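Local coordinates for RabGAP/TBC protein (Chlamydomonas reinhardtii, PDB 4P17), which is a flagellar TBC-domain protein of unknown function, related to the proteins that speed GTP hydrolysis by Rab GTPases, at residues Asp14-Pro19 and Met161-Asn166; His117-His122 and Asp129-Leu134. All coordinates share one frame; numbering follows the deposited sequence.

Contact 1 of 2, residues Asp14-Pro19 and Met161-Asn166; sequences DLYGFP and MLVALN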
loop_
_atom_site.group_PDB
_atom_site.type_symbol
_atom_site.label_atom_id
_atom_site.label_comp_id
_atom_site.label_asym_id
_atom_site.label_seq_id
_atom_site.Cartn_x
_atom_site.Cartn_y
_atom_site.Cartn_z
ATOM N N ASP A 14 -13.793 -8.597 -3.810
ATOM C CA ASP A 14 -13.561 -7.990 -2.503
ATOM C C ASP A 14 -14.291 -6.646 -2.383
ATOM O O ASP A 14 -15.070 -6.274 -3.253
ATOM C CB ASP A 14 -12.048 -7.848 -2.216
ATOM C CG ASP A 14 -11.332 -6.906 -3.133
ATOM O OD1 ASP A 14 -11.967 -6.038 -3.804
ATOM O OD2 ASP A 14 -10.085 -7.043 -3.138
ATOM N N LEU A 15 -14.026 -5.930 -1.297
ATOM C CA LEU A 15 -14.813 -4.751 -0.961
ATOM C C LEU A 15 -14.663 -3.729 -2.045
ATOM O O LEU A 15 -15.599 -3.031 -2.401
ATOM C CB LEU A 15 -14.380 -4.169 0.383
ATOM C CG LEU A 15 -14.964 -2.793 0.694
ATOM C CD1 LEU A 15 -16.487 -2.943 0.807
ATOM C CD2 LEU A 15 -14.349 -2.218 1.965
ATOM N N TYR A 16 -13.470 -3.669 -2.588
ATOM C CA TYR A 16 -13.132 -2.628 -3.552
ATOM C C TYR A 16 -13.414 -3.049 -4.990
ATOM O O TYR A 16 -13.101 -2.306 -5.931
ATOM C CB TYR A 16 -11.662 -2.291 -3.358
ATOM C CG TYR A 16 -11.440 -1.519 -2.100
ATOM C CD1 TYR A 16 -11.871 -0.202 -1.982
ATOM C CD2 TYR A 16 -10.838 -2.109 -1.009
ATOM C CE1 TYR A 16 -11.671 0.512 -0.814
ATOM C CE2 TYR A 16 -10.639 -1.401 0.155
ATOM C CZ TYR A 16 -11.043 -0.107 0.252
ATOM O OH TYR A 16 -10.843 0.545 1.436
ATOM N N GLY A 17 -14.021 -4.217 -5.156
ATOM C CA GLY A 17 -14.442 -4.682 -6.468
ATOM C C GLY A 17 -13.461 -5.547 -7.245
ATOM O O GLY A 17 -13.706 -5.842 -8.413
ATOM N N PHE A 18 -12.347 -5.936 -6.632
ATOM C CA PHE A 18 -11.367 -6.807 -7.315
ATOM C C PHE A 18 -11.846 -8.221 -7.203
ATOM O O PHE A 18 -12.316 -8.614 -6.131
ATOM C CB PHE A 18 -9.973 -6.703 -6.678
ATOM C CG PHE A 18 -9.342 -5.356 -6.836
ATOM C CD1 PHE A 18 -8.597 -5.049 -7.958
ATOM C CD2 PHE A 18 -9.521 -4.380 -5.872
ATOM C CE1 PHE A 18 -8.036 -3.800 -8.092
ATOM C CE2 PHE A 18 -8.980 -3.146 -6.008
ATOM C CZ PHE A 18 -8.229 -2.848 -7.112
ATOM N N PRO A 19 -11.764 -8.987 -8.299
ATOM C CA PRO A 19 -12.078 -10.411 -8.159
ATOM C C PRO A 19 -11.057 -11.092 -7.291
ATOM O O PRO A 19 -9.873 -10.766 -7.402
ATOM C CB PRO A 19 -11.997 -10.948 -9.593
ATOM C CG PRO A 19 -12.103 -9.794 -10.459
ATOM C CD PRO A 19 -11.515 -8.626 -9.705
ATOM N N MET A 161 -5.094 3.841 -4.818
ATOM C CA MET A 161 -5.487 5.076 -4.171
ATOM C C MET A 161 -6.827 5.566 -4.727
ATOM O O MET A 161 -7.724 5.927 -3.959
ATOM C CB MET A 161 -4.425 6.149 -4.356
ATOM C CG MET A 161 -3.199 5.975 -3.511
ATOM S SD MET A 161 -2.180 7.432 -3.844
ATOM C CE MET A 161 -0.760 7.087 -2.784
ATOM N N LEU A 162 -6.964 5.551 -6.051
ATOM C CA LEU A 162 -8.232 5.968 -6.666
ATOM C C LEU A 162 -9.423 5.163 -6.122
ATOM O O LEU A 162 -10.442 5.720 -5.747
ATOM C CB LEU A 162 -8.150 5.867 -8.187
ATOM C CG LEU A 162 -7.335 6.956 -8.898
ATOM C CD1 LEU A 162 -7.166 6.594 -10.368
ATOM C CD2 LEU A 162 -7.955 8.348 -8.742
ATOM N N VAL A 163 -9.269 3.850 -6.038
ATOM C CA VAL A 163 -10.375 3.022 -5.592
ATOM C C VAL A 163 -10.679 3.251 -4.104
ATOM O O VAL A 163 -11.845 3.312 -3.713
ATOM C CB VAL A 163 -10.093 1.530 -5.869
ATOM C CG1 VAL A 163 -11.158 0.684 -5.287
ATOM C CG2 VAL A 163 -10.014 1.262 -7.381
ATOM N N ALA A 164 -9.641 3.372 -3.278
ATOM C CA ALA A 164 -9.825 3.578 -1.832
ATOM C C ALA A 164 -10.383 4.948 -1.516
ATOM O O ALA A 164 -10.977 5.133 -0.453
ATOM C CB ALA A 164 -8.499 3.391 -1.092
ATOM N N LEU A 165 -10.119 5.905 -2.405
ATOM C CA LEU A 165 -10.511 7.307 -2.226
ATOM C C LEU A 165 -11.780 7.667 -3.019
ATOM O O LEU A 165 -11.996 8.823 -3.336
ATOM C CB LEU A 165 -9.365 8.233 -2.647
ATOM C CG LEU A 165 -8.071 8.121 -1.819
ATOM C CD1 LEU A 165 -6.986 8.951 -2.451
ATOM C CD2 LEU A 165 -8.318 8.563 -0.382
ATOM N N ASN A 166 -12.575 6.661 -3.364
ATOM C CA ASN A 166 -13.853 6.853 -4.069
ATOM C C ASN A 166 -13.727 7.642 -5.381
ATOM O O ASN A 166 -14.586 8.477 -5.755
ATOM C CB ASN A 166 -14.841 7.526 -3.126
ATOM C CG ASN A 166 -14.809 6.914 -1.737
ATOM O OD1 ASN A 166 -14.637 5.700 -1.582
ATOM N ND2 ASN A 166 -14.967 7.746 -0.726
HETATM O O HOH W 1 -11.633 3.238 1.194
#

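Contact 2 of 2, residues His117-His122 and Asp129-Leu134; sequences HTFPDH and DGRAAL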
loop_
_atom_site.group_PDB
_atom_site.type_symbol
_atom_site.label_atom_id
_atom_site.label_comp_id
_atom_site.label_asym_id
_atom_site.label_seq_id
_atom_site.Cartn_x
_atom_site.Cartn_y
_atom_site.Cartn_z
ATOM N N HIS A 117 -1.380 -3.629 -18.816
ATOM C CA HIS A 117 -1.231 -4.911 -18.115
ATOM C C HIS A 117 -1.443 -4.829 -16.596
ATOM O O HIS A 117 -1.413 -5.850 -15.888
ATOM C CB HIS A 117 0.138 -5.543 -18.467
ATOM C CG HIS A 117 1.316 -4.641 -18.287
ATOM N ND1 HIS A 117 1.822 -3.866 -19.307
ATOM C CD2 HIS A 117 2.127 -4.440 -17.221
ATOM C CE1 HIS A 117 2.879 -3.204 -18.870
ATOM N NE2 HIS A 117 3.085 -3.533 -17.608
ATOM N N THR A 118 -1.706 -3.629 -16.099
ATOM C CA THR A 118 -2.164 -3.474 -14.724
ATOM C C THR A 118 -3.692 -3.594 -14.680
ATOM O O THR A 118 -4.354 -3.416 -15.704
ATOM C CB THR A 118 -1.748 -2.124 -14.143
ATOM O OG1 THR A 118 -2.249 -1.093 -14.986
ATOM C CG2 THR A 118 -0.224 -2.002 -14.054
ATOM N N PHE A 119 -4.237 -3.879 -13.499
ATOM C CA PHE A 119 -5.694 -4.033 -13.291
ATOM C C PHE A 119 -6.472 -4.578 -14.468
ATOM O O PHE A 119 -7.378 -3.925 -14.981
ATOM C CB PHE A 119 -6.303 -2.701 -12.895
ATOM C CG PHE A 119 -5.702 -2.151 -11.677
ATOM C CD1 PHE A 119 -5.747 -2.886 -10.517
ATOM C CD2 PHE A 119 -5.029 -0.945 -11.695
ATOM C CE1 PHE A 119 -5.182 -2.423 -9.383
ATOM C CE2 PHE A 119 -4.441 -0.475 -10.544
ATOM C CZ PHE A 119 -4.535 -1.233 -9.380
ATOM N N PRO A 120 -6.129 -5.788 -14.895
ATOM C CA PRO A 120 -6.922 -6.351 -15.985
ATOM C C PRO A 120 -8.389 -6.524 -15.585
ATOM O O PRO A 120 -9.266 -6.335 -16.422
ATOM C CB PRO A 120 -6.257 -7.704 -16.238
ATOM C CG PRO A 120 -5.663 -8.079 -14.906
ATOM C CD PRO A 120 -5.215 -6.774 -14.291
ATOM N N ASP A 121 -8.661 -6.832 -14.319
ATOM C CA ASP A 121 -9.987 -7.304 -13.978
ATOM C C ASP A 121 -10.848 -6.356 -13.153
ATOM O O ASP A 121 -12.031 -6.630 -12.972
ATOM C CB ASP A 121 -9.865 -8.652 -13.242
ATOM N N HIS A 122 -10.296 -5.250 -12.657
ATOM C CA HIS A 122 -11.120 -4.338 -11.870
ATOM C C HIS A 122 -12.129 -3.669 -12.788
ATOM O O HIS A 122 -11.741 -3.072 -13.776
ATOM C CB HIS A 122 -10.278 -3.273 -11.137
ATOM C CG HIS A 122 -11.072 -2.489 -10.139
ATOM N ND1 HIS A 122 -11.747 -1.332 -10.467
ATOM C CD2 HIS A 122 -11.375 -2.750 -8.844
ATOM C CE1 HIS A 122 -12.388 -0.884 -9.401
ATOM N NE2 HIS A 122 -12.189 -1.734 -8.406
ATOM N N ASP A 129 -12.844 5.412 -18.468
ATOM C CA ASP A 129 -12.799 6.486 -17.481
ATOM C C ASP A 129 -11.767 6.211 -16.401
ATOM O O ASP A 129 -11.109 7.132 -15.933
ATOM C CB ASP A 129 -14.158 6.684 -16.799
ATOM C CG ASP A 129 -15.120 7.563 -17.602
ATOM O OD1 ASP A 129 -14.762 8.002 -18.716
ATOM O OD2 ASP A 129 -16.258 7.779 -17.107
ATOM N N GLY A 130 -11.673 4.959 -15.960
ATOM C CA GLY A 130 -10.685 4.598 -14.945
ATOM C C GLY A 130 -9.238 4.714 -15.424
ATOM O O GLY A 130 -8.360 5.211 -14.708
ATOM N N ARG A 131 -8.973 4.233 -16.629
ATOM C CA ARG A 131 -7.675 4.427 -17.263
ATOM C C ARG A 131 -7.356 5.924 -17.403
ATOM O O ARG A 131 -6.235 6.363 -17.148
ATOM C CB ARG A 131 -7.649 3.755 -18.633
ATOM C CG ARG A 131 -7.845 2.258 -18.601
ATOM C CD ARG A 131 -6.701 1.547 -17.896
ATOM N NE ARG A 131 -6.895 0.103 -17.934
ATOM C CZ ARG A 131 -6.407 -0.753 -17.051
ATOM N NH1 ARG A 131 -5.658 -0.331 -16.040
ATOM N NH2 ARG A 131 -6.676 -2.040 -17.202
ATOM N N ALA A 132 -8.354 6.718 -17.780
ATOM C CA ALA A 132 -8.091 8.147 -18.041
ATOM C C ALA A 132 -7.816 8.871 -16.753
ATOM O O ALA A 132 -6.909 9.689 -16.678
ATOM C CB ALA A 132 -9.231 8.794 -18.773
ATOM N N ALA A 133 -8.571 8.528 -15.721
ATOM C CA ALA A 133 -8.368 9.107 -14.396
ATOM C C ALA A 133 -6.997 8.795 -13.845
ATOM O O ALA A 133 -6.289 9.665 -13.362
ATOM C CB ALA A 133 -9.440 8.592 -13.444
ATOM N N LEU A 134 -6.594 7.542 -13.977
ATOM C CA LEU A 134 -5.315 7.111 -13.455
ATOM C C LEU A 134 -4.196 7.810 -14.215
ATOM O O LEU A 134 -3.193 8.250 -13.650
ATOM C CB LEU A 134 -5.236 5.598 -13.559
ATOM C CG LEU A 134 -3.986 4.907 -13.028
ATOM C CD1 LEU A 134 -4.364 3.701 -12.197
ATOM C CD2 LEU A 134 -3.165 4.506 -14.187
#

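Contact 1 of 2, residues Asp14-Pro19 and Met161-Asn166
The Tyr-16 side chain lies against Val-163 and Ala-164 at the C-terminal end of helix 153-164, in the all-helical TBC fold. This packs a tight turn from the N-terminal segment onto a helix end. Tyr-16 CD1 is 3.5 Å from Val-163 CG1, and Tyr-16 CE1 is 3.7 Å from Ala-164 CA. Val-163 is modelled in two conformers, so its branch contacts hold for one of them. In that conformer CG1 lies anti to the backbone N (chi1 174°) and reaches both the ring and Tyr-16 CB. Phe-18 adds a looser contact, with its CE2 4.5 Å from Val-163 CG1.

The phenol oxygen carries the polar link. Tyr-16 OH gives its proton to a water at 2.8 Å, near the ring plane. That water donates to Ala-164 O at 2.6 Å, the carbonyl of the last helical residue. Arg-73 NH1 also bonds to Tyr-16 OH, so this oxygen is gripped from outside the two segments as well. Met-247 and Pro-70 pack on the same side chain.

The turn behind the ring is type I, from Asp-14 to Gly-17. Gly-17 has positive phi (92°), and the bonds Gly-17 N to Asp-14 O and Asp-14 N to Phe-18 O close the pattern of a G1 bulge. Asp-14 OD1 ties the turn from within by a weak bond from Tyr-16 N, while OD2 bonds outward to Ser-243 OG of helix 243-256. Phe-18 N meets Asp-14 OD1 at 2.9 Å, from 48° above the carboxylate plane.

Contact 2 of 2, residues His117-His122 and Asp129-Leu134
Arg-131 bonds from helix 128-144 to two successive backbone carbonyls of the preceding loop, those of Thr-118 and Phe-119, in the all-helical TBC fold. The loop follows helix 108-114 and holds the last position of the segment that corresponds to the TBC motif IxxDxxR. By sequence, His-117 stands where active relatives carry their arginine finger, which is consistent with an altered or absent GAP mechanism.

The contact rests mainly on the end of one long side chain. The backbones stay apart: the nearest CA atoms, of Phe-119 and Arg-131, are 9.6 Å apart. The arginine chain bends at chi2 (-65°) and then runs straight through chi3, which carries the guanidinium across to the loop. NH2 does most of the work. It bonds to Thr-118 O at 3.1 Å and to Phe-119 O at 3.0 Å. NH1 adds a weak bond to Thr-118 O at 3.4 Å, so that carbonyl is held by both terminal nitrogens. The two carbonyls are used differently. NH2 is tilted only modestly from the carbonyl plane of Thr-118, but stands well above that of Phe-119. Phe-119 has positive phi (31°), and this backbone twist goes with both oxygens being in reach of one nitrogen.

The apolar part is small. Phe-119 CE2 lies loosely against Leu-134 CD1 at 4.5 Å, one helical turn on from Arg-131. Leu-125 also packs on the Phe-119 side chain. Arg-131 NH1 lies near the ring plane of Phe-119, at its edge. The Thr-118 hydroxyl is also placed between Asp-114 O and Asn-155 OD1 as hydrogen-bond partners. Thr-118 OG1 is 3.6 Å from Arg-131 NH1.

In the fold
Both contacts are partly buried and lie on the same side of the chain's centre, the centre of contact 1 about 12 Å from it and the centre of contact 2 about 17 Å. Each sets an irregular segment against a helix, and the two helices, 128-144 and 153-164, are consecutive and pack through Leu-134 and Leu-162. Contact 1 joins distant parts of the sequence by apolar packing and a water. Contact 2 is local and mostly polar, with direct bonds from a charged group. The loops themselves meet. His-122 NE2 probably bonds to Tyr-16 O at 2.7 Å, and Phe-18 CE1 packs on Phe-119 CE1 at 3.4 Å.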